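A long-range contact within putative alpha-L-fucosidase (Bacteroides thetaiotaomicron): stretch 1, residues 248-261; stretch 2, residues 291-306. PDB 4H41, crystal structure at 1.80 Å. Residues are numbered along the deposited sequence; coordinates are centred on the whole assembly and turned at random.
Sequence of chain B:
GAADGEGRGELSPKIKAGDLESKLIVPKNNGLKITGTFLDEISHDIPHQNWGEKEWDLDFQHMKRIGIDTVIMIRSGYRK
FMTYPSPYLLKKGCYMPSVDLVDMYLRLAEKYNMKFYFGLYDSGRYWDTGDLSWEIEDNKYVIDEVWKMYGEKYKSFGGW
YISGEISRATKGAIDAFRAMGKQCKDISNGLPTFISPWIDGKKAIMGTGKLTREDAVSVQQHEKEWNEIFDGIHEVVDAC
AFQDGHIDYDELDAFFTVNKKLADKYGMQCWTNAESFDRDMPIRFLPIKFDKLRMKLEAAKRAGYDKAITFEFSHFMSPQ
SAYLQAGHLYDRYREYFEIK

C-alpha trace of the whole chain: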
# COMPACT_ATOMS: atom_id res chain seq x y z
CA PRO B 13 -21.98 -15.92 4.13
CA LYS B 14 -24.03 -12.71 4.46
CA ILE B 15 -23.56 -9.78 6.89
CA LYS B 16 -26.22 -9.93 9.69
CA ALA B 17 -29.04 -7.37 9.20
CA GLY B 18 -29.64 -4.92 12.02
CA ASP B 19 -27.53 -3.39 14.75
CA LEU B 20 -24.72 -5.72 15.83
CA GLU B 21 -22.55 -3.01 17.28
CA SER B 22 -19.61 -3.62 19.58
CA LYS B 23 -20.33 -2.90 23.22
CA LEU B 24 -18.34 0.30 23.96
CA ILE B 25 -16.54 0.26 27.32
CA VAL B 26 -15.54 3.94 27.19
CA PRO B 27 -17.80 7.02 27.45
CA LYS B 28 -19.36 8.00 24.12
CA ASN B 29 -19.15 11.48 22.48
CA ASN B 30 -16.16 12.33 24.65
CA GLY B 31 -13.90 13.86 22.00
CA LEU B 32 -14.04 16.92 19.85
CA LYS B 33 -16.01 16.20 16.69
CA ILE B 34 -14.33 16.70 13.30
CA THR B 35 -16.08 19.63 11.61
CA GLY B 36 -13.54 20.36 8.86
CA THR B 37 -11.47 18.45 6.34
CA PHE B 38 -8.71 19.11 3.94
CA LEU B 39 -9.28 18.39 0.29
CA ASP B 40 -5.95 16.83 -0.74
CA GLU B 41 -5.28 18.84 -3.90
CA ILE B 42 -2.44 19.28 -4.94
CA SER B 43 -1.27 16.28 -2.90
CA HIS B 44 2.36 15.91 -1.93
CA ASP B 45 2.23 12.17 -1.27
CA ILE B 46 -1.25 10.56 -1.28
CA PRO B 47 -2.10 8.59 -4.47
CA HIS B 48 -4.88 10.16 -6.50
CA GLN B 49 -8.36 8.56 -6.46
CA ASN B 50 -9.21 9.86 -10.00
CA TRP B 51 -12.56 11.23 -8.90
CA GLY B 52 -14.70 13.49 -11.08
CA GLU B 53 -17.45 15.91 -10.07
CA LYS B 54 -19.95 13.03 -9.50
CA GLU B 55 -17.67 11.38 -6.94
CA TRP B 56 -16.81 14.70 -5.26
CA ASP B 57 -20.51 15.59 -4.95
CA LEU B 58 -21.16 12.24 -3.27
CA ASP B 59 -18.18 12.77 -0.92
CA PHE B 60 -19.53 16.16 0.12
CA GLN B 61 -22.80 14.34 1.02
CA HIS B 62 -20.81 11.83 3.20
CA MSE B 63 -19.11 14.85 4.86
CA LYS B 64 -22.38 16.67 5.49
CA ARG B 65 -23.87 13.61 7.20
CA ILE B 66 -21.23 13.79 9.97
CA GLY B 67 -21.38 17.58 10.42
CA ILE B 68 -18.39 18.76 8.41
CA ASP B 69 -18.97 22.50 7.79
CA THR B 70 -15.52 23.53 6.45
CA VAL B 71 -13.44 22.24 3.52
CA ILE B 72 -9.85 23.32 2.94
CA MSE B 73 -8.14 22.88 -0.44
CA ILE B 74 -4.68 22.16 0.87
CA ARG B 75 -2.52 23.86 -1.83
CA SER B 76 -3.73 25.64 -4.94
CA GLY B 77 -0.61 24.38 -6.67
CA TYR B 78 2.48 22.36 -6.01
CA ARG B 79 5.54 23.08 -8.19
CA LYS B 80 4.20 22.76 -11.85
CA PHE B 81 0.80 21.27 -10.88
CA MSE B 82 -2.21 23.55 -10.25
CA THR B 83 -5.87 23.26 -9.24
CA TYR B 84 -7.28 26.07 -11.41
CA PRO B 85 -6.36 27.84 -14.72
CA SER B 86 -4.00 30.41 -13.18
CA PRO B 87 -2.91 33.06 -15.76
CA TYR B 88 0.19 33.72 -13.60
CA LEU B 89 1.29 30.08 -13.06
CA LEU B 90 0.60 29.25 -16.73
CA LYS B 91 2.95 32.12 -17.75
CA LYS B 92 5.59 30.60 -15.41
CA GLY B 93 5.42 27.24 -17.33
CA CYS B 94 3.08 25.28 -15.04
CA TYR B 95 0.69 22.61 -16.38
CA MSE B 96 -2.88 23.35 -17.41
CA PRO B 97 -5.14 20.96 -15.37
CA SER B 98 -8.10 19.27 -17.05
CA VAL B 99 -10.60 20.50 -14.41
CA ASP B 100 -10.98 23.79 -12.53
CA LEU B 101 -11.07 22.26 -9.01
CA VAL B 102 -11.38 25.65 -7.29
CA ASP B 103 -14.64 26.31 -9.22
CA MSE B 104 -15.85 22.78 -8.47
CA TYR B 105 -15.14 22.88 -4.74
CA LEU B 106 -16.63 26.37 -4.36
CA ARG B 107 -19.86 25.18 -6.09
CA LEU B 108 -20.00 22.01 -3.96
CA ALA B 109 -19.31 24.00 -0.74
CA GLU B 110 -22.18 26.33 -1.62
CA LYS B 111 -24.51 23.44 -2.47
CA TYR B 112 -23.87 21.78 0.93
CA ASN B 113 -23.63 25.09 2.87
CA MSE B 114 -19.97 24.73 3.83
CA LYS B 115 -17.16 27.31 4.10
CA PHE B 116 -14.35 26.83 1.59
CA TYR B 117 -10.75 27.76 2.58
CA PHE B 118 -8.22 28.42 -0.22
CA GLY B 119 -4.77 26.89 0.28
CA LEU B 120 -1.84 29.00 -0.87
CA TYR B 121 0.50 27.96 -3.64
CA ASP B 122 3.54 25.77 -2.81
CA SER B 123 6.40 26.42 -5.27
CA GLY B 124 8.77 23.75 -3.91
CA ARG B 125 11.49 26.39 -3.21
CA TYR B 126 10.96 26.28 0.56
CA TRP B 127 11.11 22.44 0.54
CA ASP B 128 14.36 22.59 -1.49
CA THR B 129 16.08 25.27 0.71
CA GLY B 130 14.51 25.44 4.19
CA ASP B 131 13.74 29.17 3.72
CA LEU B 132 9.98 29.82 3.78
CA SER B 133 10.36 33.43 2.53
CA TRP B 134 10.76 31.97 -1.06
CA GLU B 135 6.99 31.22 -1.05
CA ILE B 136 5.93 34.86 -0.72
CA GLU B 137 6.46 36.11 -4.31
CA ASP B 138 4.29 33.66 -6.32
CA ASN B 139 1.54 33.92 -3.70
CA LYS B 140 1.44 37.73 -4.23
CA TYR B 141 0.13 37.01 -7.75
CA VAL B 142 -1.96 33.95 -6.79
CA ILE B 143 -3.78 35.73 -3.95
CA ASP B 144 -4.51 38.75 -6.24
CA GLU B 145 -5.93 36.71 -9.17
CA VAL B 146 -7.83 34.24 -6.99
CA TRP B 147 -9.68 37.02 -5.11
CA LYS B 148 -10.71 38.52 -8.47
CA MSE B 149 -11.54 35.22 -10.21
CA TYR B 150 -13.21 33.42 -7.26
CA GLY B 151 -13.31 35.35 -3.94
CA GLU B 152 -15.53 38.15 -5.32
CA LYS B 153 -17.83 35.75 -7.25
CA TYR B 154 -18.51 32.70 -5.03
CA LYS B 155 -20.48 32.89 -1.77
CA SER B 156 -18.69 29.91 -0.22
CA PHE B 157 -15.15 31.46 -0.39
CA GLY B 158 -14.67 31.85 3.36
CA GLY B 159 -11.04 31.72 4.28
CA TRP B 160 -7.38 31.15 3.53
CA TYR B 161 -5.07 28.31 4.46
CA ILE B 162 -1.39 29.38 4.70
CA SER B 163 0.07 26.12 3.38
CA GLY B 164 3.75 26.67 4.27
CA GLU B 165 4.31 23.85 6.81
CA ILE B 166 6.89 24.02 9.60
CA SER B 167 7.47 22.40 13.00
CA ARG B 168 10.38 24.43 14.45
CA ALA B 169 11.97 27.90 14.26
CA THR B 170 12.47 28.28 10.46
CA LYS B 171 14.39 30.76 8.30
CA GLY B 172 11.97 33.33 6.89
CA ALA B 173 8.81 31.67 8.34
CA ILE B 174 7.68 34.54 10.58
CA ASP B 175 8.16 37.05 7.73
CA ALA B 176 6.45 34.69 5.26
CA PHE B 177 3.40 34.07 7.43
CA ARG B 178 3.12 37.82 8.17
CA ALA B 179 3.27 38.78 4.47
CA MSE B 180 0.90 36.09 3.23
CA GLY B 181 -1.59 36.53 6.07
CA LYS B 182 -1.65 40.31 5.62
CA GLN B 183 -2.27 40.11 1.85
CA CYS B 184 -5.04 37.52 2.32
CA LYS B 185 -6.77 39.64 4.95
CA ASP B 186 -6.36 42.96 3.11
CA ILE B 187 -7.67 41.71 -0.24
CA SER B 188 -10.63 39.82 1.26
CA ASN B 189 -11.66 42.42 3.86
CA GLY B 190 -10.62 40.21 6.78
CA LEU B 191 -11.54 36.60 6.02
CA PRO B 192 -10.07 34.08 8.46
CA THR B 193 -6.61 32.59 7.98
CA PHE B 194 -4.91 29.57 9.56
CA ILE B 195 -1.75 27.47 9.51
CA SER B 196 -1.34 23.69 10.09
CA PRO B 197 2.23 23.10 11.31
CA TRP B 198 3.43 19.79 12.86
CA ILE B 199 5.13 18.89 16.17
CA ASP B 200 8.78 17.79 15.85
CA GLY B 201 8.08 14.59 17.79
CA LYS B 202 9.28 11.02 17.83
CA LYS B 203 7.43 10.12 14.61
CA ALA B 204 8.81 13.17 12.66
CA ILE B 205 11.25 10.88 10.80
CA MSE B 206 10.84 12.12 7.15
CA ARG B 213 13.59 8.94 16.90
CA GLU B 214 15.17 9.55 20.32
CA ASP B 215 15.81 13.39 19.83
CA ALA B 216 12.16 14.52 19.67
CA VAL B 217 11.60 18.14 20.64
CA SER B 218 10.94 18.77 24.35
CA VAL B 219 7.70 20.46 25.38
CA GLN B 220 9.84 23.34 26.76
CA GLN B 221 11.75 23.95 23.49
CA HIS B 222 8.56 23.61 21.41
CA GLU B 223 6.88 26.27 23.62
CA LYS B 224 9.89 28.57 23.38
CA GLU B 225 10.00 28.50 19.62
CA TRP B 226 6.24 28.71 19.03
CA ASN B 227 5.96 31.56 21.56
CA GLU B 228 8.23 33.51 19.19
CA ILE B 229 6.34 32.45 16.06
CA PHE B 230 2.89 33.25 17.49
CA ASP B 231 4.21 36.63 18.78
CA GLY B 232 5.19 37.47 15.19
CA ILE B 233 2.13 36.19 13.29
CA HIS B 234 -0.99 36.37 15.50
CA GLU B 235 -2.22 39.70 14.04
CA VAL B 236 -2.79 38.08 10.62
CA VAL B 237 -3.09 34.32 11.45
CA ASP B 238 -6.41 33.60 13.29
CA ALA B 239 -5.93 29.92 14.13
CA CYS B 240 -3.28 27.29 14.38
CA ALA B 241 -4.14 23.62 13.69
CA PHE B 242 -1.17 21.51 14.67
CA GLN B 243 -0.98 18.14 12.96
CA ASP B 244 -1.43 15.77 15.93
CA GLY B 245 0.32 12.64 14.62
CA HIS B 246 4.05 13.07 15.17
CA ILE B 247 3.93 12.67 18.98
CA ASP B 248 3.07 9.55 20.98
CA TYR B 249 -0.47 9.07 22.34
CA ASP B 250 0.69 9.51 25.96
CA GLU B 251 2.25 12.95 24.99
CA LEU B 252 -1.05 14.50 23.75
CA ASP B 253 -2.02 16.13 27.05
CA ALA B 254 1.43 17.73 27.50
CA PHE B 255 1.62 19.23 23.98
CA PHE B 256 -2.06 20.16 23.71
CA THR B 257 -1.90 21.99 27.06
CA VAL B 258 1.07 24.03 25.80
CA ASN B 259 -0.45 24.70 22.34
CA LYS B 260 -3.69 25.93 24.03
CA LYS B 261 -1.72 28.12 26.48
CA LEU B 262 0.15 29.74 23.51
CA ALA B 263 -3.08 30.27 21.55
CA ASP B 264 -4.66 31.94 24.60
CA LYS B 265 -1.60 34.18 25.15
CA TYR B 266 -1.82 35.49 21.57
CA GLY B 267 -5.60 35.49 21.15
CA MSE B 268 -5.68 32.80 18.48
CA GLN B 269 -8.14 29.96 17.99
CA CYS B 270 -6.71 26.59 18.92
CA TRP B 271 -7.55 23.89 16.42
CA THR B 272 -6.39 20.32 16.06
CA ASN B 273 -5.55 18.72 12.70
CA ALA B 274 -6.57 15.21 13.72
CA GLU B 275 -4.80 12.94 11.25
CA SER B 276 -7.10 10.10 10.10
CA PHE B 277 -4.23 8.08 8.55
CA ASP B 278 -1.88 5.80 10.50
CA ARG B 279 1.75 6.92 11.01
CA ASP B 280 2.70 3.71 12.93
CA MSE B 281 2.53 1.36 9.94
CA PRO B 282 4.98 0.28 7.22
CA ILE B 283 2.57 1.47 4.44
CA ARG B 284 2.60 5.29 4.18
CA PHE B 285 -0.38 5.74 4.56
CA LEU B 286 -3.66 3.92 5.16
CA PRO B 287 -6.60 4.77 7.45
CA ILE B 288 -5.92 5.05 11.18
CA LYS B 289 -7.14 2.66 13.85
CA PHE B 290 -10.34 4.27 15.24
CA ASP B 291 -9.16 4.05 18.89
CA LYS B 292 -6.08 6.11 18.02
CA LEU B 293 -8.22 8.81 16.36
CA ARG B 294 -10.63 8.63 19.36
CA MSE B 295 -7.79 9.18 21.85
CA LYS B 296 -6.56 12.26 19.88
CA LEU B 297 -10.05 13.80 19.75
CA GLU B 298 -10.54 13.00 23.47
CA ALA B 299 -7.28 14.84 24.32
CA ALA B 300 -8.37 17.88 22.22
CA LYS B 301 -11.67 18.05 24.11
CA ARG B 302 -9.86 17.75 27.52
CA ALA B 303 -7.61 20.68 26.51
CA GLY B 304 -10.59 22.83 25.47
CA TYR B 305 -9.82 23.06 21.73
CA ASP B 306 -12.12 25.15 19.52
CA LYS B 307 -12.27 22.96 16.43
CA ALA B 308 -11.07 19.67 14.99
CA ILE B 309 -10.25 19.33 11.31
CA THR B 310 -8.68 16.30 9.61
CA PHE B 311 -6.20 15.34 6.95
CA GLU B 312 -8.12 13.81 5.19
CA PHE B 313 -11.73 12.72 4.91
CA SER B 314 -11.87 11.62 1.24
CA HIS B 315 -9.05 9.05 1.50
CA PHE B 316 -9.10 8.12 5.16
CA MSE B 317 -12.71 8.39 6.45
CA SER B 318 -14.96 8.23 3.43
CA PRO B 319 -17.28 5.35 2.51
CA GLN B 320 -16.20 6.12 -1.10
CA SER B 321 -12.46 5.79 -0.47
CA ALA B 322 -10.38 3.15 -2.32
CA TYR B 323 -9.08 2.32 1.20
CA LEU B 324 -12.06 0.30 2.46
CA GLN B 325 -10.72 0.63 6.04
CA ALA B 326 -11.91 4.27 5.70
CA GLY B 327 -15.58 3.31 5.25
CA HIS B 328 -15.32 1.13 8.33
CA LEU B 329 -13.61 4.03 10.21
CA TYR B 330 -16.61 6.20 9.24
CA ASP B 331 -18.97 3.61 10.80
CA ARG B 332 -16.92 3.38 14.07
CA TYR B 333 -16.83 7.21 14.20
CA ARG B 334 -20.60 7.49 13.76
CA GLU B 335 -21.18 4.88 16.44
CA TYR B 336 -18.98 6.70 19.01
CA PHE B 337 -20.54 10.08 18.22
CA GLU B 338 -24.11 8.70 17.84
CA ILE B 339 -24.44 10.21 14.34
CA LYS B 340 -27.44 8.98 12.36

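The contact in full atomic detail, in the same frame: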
# COMPACT_ATOMS: atom_id res chain seq x y z
N ASP B 248 3.68 10.78 20.47
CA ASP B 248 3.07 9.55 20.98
C ASP B 248 1.74 9.88 21.67
O ASP B 248 1.50 11.02 22.10
CB ASP B 248 4.02 8.82 21.90
CG ASP B 248 3.89 7.30 21.92
OD1 ASP B 248 2.86 6.78 21.40
OD2 ASP B 248 4.84 6.63 22.39
N TYR B 249 0.89 8.88 21.80
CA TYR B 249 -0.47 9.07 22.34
C TYR B 249 -0.47 9.43 23.82
O TYR B 249 -1.42 10.05 24.27
CB TYR B 249 -1.40 7.86 22.07
CG TYR B 249 -1.38 7.49 20.60
CD1 TYR B 249 -2.11 8.22 19.67
CD2 TYR B 249 -0.56 6.48 20.13
CE1 TYR B 249 -2.01 7.95 18.30
CE2 TYR B 249 -0.48 6.18 18.77
CZ TYR B 249 -1.20 6.93 17.86
OH TYR B 249 -1.07 6.69 16.51
N ASP B 250 0.59 9.13 24.54
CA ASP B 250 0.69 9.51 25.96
C ASP B 250 1.37 10.91 26.10
O ASP B 250 1.59 11.38 27.22
CB ASP B 250 1.45 8.45 26.75
CG ASP B 250 2.82 8.11 26.26
OD1 ASP B 250 3.29 8.76 25.31
OD2 ASP B 250 3.43 7.14 26.80
N GLU B 251 1.68 11.60 24.98
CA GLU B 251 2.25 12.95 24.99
C GLU B 251 1.23 14.01 24.58
O GLU B 251 1.54 15.19 24.59
CB GLU B 251 3.45 13.02 24.03
CG GLU B 251 4.55 12.08 24.44
CD GLU B 251 5.74 12.03 23.50
OE1 GLU B 251 5.56 12.05 22.26
OE2 GLU B 251 6.86 11.85 24.03
N LEU B 252 -0.01 13.59 24.26
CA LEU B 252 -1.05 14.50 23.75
C LEU B 252 -1.41 15.55 24.77
O LEU B 252 -1.46 16.74 24.43
CB LEU B 252 -2.31 13.71 23.38
CG LEU B 252 -2.17 12.74 22.16
CD1 LEU B 252 -3.35 11.81 22.11
CD2 LEU B 252 -2.08 13.50 20.89
N ASP B 253 -1.65 15.15 26.02
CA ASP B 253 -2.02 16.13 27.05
C ASP B 253 -0.93 17.19 27.26
O ASP B 253 -1.25 18.37 27.35
CB ASP B 253 -2.33 15.47 28.39
CG ASP B 253 -3.60 14.66 28.42
OD1 ASP B 253 -4.46 14.86 27.54
OD2 ASP B 253 -3.77 13.85 29.38
N ALA B 254 0.33 16.78 27.28
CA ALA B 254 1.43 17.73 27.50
C ALA B 254 1.52 18.76 26.37
O ALA B 254 1.59 19.96 26.64
CB ALA B 254 2.75 16.99 27.65
N PHE B 255 1.50 18.29 25.11
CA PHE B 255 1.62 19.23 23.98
C PHE B 255 0.34 20.02 23.77
O PHE B 255 0.42 21.20 23.44
CB PHE B 255 2.03 18.49 22.69
CG PHE B 255 3.52 18.25 22.63
CD1 PHE B 255 4.38 19.24 22.19
CD2 PHE B 255 4.06 17.05 23.05
CE1 PHE B 255 5.76 19.03 22.19
CE2 PHE B 255 5.44 16.83 23.03
CZ PHE B 255 6.28 17.83 22.60
N PHE B 256 -0.83 19.40 23.91
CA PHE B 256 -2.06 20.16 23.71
C PHE B 256 -2.24 21.25 24.76
O PHE B 256 -2.75 22.33 24.44
CB PHE B 256 -3.28 19.24 23.67
CG PHE B 256 -3.46 18.39 22.43
CD1 PHE B 256 -2.48 18.36 21.43
CD2 PHE B 256 -4.57 17.60 22.27
CE1 PHE B 256 -2.68 17.59 20.27
CE2 PHE B 256 -4.77 16.86 21.10
CZ PHE B 256 -3.81 16.84 20.13
N THR B 257 -1.81 21.00 26.00
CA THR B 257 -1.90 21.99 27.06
C THR B 257 -1.02 23.21 26.70
O THR B 257 -1.47 24.36 26.80
CB THR B 257 -1.50 21.41 28.41
OG1 THR B 257 -2.44 20.38 28.74
CG2 THR B 257 -1.51 22.47 29.51
N VAL B 258 0.19 22.95 26.21
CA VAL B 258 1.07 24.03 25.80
C VAL B 258 0.54 24.78 24.56
O VAL B 258 0.58 26.00 24.55
CB VAL B 258 2.49 23.49 25.54
CG1 VAL B 258 3.26 24.38 24.61
CG2 VAL B 258 3.23 23.29 26.86
N ASN B 259 0.06 24.07 23.55
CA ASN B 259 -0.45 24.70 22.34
C ASN B 259 -1.70 25.57 22.65
O ASN B 259 -1.82 26.67 22.13
CB ASN B 259 -0.73 23.66 21.26
CG ASN B 259 0.52 23.07 20.69
OD1 ASN B 259 1.62 23.61 20.89
ND2 ASN B 259 0.39 21.99 19.96
N LYS B 260 -2.49 25.17 23.62
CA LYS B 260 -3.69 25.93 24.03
C LYS B 260 -3.27 27.16 24.82
O LYS B 260 -3.79 28.27 24.60
CB LYS B 260 -4.65 25.01 24.80
CG LYS B 260 -5.86 25.70 25.39
CD LYS B 260 -6.81 26.28 24.42
CE LYS B 260 -8.00 26.83 25.19
NZ LYS B 260 -8.50 28.08 24.63
N LYS B 261 -2.29 27.01 25.69
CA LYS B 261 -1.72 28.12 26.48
C LYS B 261 -1.17 29.23 25.55
O LYS B 261 -1.42 30.42 25.77
CB LYS B 261 -0.60 27.57 27.37
CG LYS B 261 0.06 28.68 28.23
CD LYS B 261 0.96 28.11 29.31
CE LYS B 261 2.06 27.22 28.79
NZ LYS B 261 3.16 27.05 29.78
N ASP B 291 -9.52 3.71 17.49
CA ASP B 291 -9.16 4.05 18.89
C ASP B 291 -8.04 5.05 18.99
O ASP B 291 -8.05 5.87 19.89
CB ASP B 291 -8.82 2.82 19.75
CG ASP B 291 -10.04 2.18 20.41
OD1 ASP B 291 -11.12 2.81 20.41
OD2 ASP B 291 -9.87 1.11 21.04
N LYS B 292 -7.13 5.08 18.00
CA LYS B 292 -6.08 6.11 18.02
C LYS B 292 -6.67 7.47 17.72
O LYS B 292 -6.33 8.46 18.39
CB LYS B 292 -4.97 5.78 17.02
CG LYS B 292 -4.15 4.56 17.43
CD LYS B 292 -3.18 4.15 16.33
CE LYS B 292 -2.42 2.89 16.70
NZ LYS B 292 -1.41 2.57 15.65
N LEU B 293 -7.56 7.55 16.71
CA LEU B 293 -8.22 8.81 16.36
C LEU B 293 -9.05 9.28 17.58
O LEU B 293 -9.03 10.47 17.94
CB LEU B 293 -9.13 8.64 15.15
CG LEU B 293 -9.85 9.92 14.70
CD1 LEU B 293 -8.90 11.04 14.38
CD2 LEU B 293 -10.71 9.67 13.47
N ARG B 294 -9.76 8.34 18.20
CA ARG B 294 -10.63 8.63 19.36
C ARG B 294 -9.78 9.26 20.46
O ARG B 294 -10.17 10.22 21.07
CB ARG B 294 -11.33 7.35 19.86
CG ARG B 294 -12.19 7.62 21.02
CD ARG B 294 -12.82 6.41 21.63
NE ARG B 294 -11.91 5.31 21.88
CZ ARG B 294 -11.09 5.18 22.91
NH1 ARG B 294 -11.06 6.09 23.88
NH2 ARG B 294 -10.33 4.10 23.02
N MSE B 295 -8.65 8.65 20.77
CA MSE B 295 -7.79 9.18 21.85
C MSE B 295 -7.30 10.61 21.54
O MSE B 295 -7.23 11.43 22.45
CB MSE B 295 -6.62 8.24 22.08
CG MSE B 295 -7.01 6.98 22.78
SE MSE B 295 -5.35 5.92 23.09
CE MSE B 295 -4.36 5.98 21.47
N LYS B 296 -7.02 10.93 20.28
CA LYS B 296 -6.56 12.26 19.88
C LYS B 296 -7.68 13.26 20.00
O LYS B 296 -7.42 14.37 20.49
CB LYS B 296 -5.97 12.23 18.46
CG LYS B 296 -4.71 11.39 18.42
CD LYS B 296 -3.95 11.40 17.10
CE LYS B 296 -4.78 11.08 15.89
NZ LYS B 296 -3.98 11.20 14.64
N LEU B 297 -8.91 12.89 19.64
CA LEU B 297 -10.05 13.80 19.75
C LEU B 297 -10.44 13.99 21.23
O LEU B 297 -10.89 15.08 21.62
CB LEU B 297 -11.24 13.30 18.93
CG LEU B 297 -10.99 13.23 17.39
CD1 LEU B 297 -12.23 12.67 16.70
CD2 LEU B 297 -10.67 14.59 16.80
N GLU B 298 -10.27 12.92 22.04
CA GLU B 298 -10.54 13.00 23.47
C GLU B 298 -9.55 13.98 24.14
O GLU B 298 -9.95 14.75 24.99
CB GLU B 298 -10.48 11.62 24.14
CG GLU B 298 -11.68 10.78 23.78
CD GLU B 298 -11.67 9.35 24.28
OE1 GLU B 298 -10.65 8.92 24.88
OE2 GLU B 298 -12.67 8.64 24.04
N ALA B 299 -8.28 13.92 23.78
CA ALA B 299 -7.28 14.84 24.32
C ALA B 299 -7.59 16.29 23.91
O ALA B 299 -7.44 17.21 24.73
CB ALA B 299 -5.91 14.44 23.84
N ALA B 300 -8.03 16.52 22.66
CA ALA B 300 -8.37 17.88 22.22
C ALA B 300 -9.52 18.45 23.03
O ALA B 300 -9.51 19.63 23.40
CB ALA B 300 -8.72 17.87 20.74
N LYS B 301 -10.53 17.62 23.30
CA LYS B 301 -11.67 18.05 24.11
C LYS B 301 -11.23 18.34 25.56
O LYS B 301 -11.67 19.34 26.13
CB LYS B 301 -12.79 17.04 24.11
CG LYS B 301 -14.09 17.61 24.68
CD LYS B 301 -15.27 16.64 24.56
CE LYS B 301 -16.58 17.28 24.96
NZ LYS B 301 -17.73 16.32 24.75
N ARG B 302 -10.37 17.50 26.15
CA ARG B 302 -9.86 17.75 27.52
C ARG B 302 -9.10 19.07 27.60
O ARG B 302 -9.13 19.73 28.62
CB ARG B 302 -8.92 16.65 27.99
CG ARG B 302 -9.59 15.34 28.35
CD ARG B 302 -8.64 14.45 29.15
NE ARG B 302 -7.48 14.02 28.39
CZ ARG B 302 -7.42 12.97 27.58
NH1 ARG B 302 -8.48 12.19 27.40
NH2 ARG B 302 -6.29 12.65 26.98
N ALA B 303 -8.38 19.43 26.54
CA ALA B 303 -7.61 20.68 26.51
C ALA B 303 -8.45 21.89 26.13
O ALA B 303 -7.93 23.00 26.13
CB ALA B 303 -6.45 20.54 25.56
N GLY B 304 -9.73 21.72 25.80
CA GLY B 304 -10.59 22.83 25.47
C GLY B 304 -10.39 23.41 24.07
O GLY B 304 -10.64 24.58 23.85
N TYR B 305 -10.03 22.58 23.09
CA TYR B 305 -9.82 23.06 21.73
C TYR B 305 -11.10 23.55 21.09
O TYR B 305 -12.18 23.06 21.41
CB TYR B 305 -9.18 21.97 20.89
CG TYR B 305 -7.69 21.88 21.01
CD1 TYR B 305 -7.05 22.01 22.24
CD2 TYR B 305 -6.91 21.57 19.91
CE1 TYR B 305 -5.66 21.97 22.33
CE2 TYR B 305 -5.53 21.44 20.00
CZ TYR B 305 -4.90 21.67 21.22
OH TYR B 305 -3.54 21.63 21.31
N ASP B 306 -10.99 24.49 20.17
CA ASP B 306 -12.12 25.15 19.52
C ASP B 306 -12.66 24.38 18.38
O ASP B 306 -13.83 24.54 18.10
CB ASP B 306 -11.70 26.56 19.00
CG ASP B 306 -11.10 27.41 20.08
OD1 ASP B 306 -11.71 27.50 21.15
OD2 ASP B 306 -9.97 27.88 19.90
O HOH W 1 -1.68 9.38 14.74
O HOH W 2 -5.39 17.28 26.59
O HOH W 3 -2.29 21.28 19.02

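Phe256 lies at the apolar centre of the contact, where helix 252-261 packs against helix 291-302. The two axes approach to 9.5 Å, and their N-to-C directions differ by 41°, so the two helices run in broadly the same sense. The CA atoms of Asp253 and Ala299 are 6.1 Å apart, the closest CA pair across the contact, with the small side chain of Ala299 pointing toward the other helix. The Phe256 ring meets this helix with its edge: CD2 is 3.8 Å from Ala299 CB, and CE2 lies 3.7 Å from Lys296 O and 3.6 Å from Ala300 N, against the backbone itself. Ala303 continues the alanine surface, its CB 3.9 Å from Phe256 CB. One turn before Phe256, Leu252 points toward the partner helix and sets its CB 3.7 Å from Ala299 CB, while its CD1 reaches the aliphatic part of Lys296, 4.0 Å from CG.

Tyr305 covers one face of the Phe256 ring. The centroids are 4.9 Å apart and the planes inclined by 36°, an oblique pairing in which Phe256 CG and Tyr305 CZ come within 3.8 Å. This position follows a Schellman turn at the helix end: Gly304 takes positive phi, a conformation that favours glycine, and Tyr305 N bonds back to Ala300 O at 3.0 Å. Lys260 lies along the turn, its methylene CG 3.5 Å from Ala303 O and its CB 4.0 Å from Tyr305 CE1.

Toward the other end of the contact, Tyr249 extends the apolar surface. Its CG is 3.5 Å from CE of selenomethionine Met295, and Lys292 CG makes an off-centre CH-pi contact 4.3 Å from the centroid of the Tyr249 ring. Lysine thus contributes its hydrocarbon chain here, while its NZ is hydrogen-bonded elsewhere in the structure.

Polar groups finish the border. Asp253 CB points sideways, but the carboxylate comes nearer, and OD1 accepts from Arg302 NH2 at 2.9 Å and from Arg302 NE at 3.2 Å, a salt bridge in which one oxygen meets the edge of the guanidinium. Water 2 donates to both Asp253 OD1 and Ala299 O, 2.8 Å from each, tying the same carboxylate to the opposing backbone. Tyr305 OH lies 2.6 Å from water 3, which accepts from Asn259 ND2 at 2.9 Å, and this water joins the two side chains. Near Tyr249, water 1 accepts from Lys296 NZ at 2.9 Å and donates to Tyr249 OH at 3.3 Å. Altogether the two stretches bury 728 Å², summed over both sides.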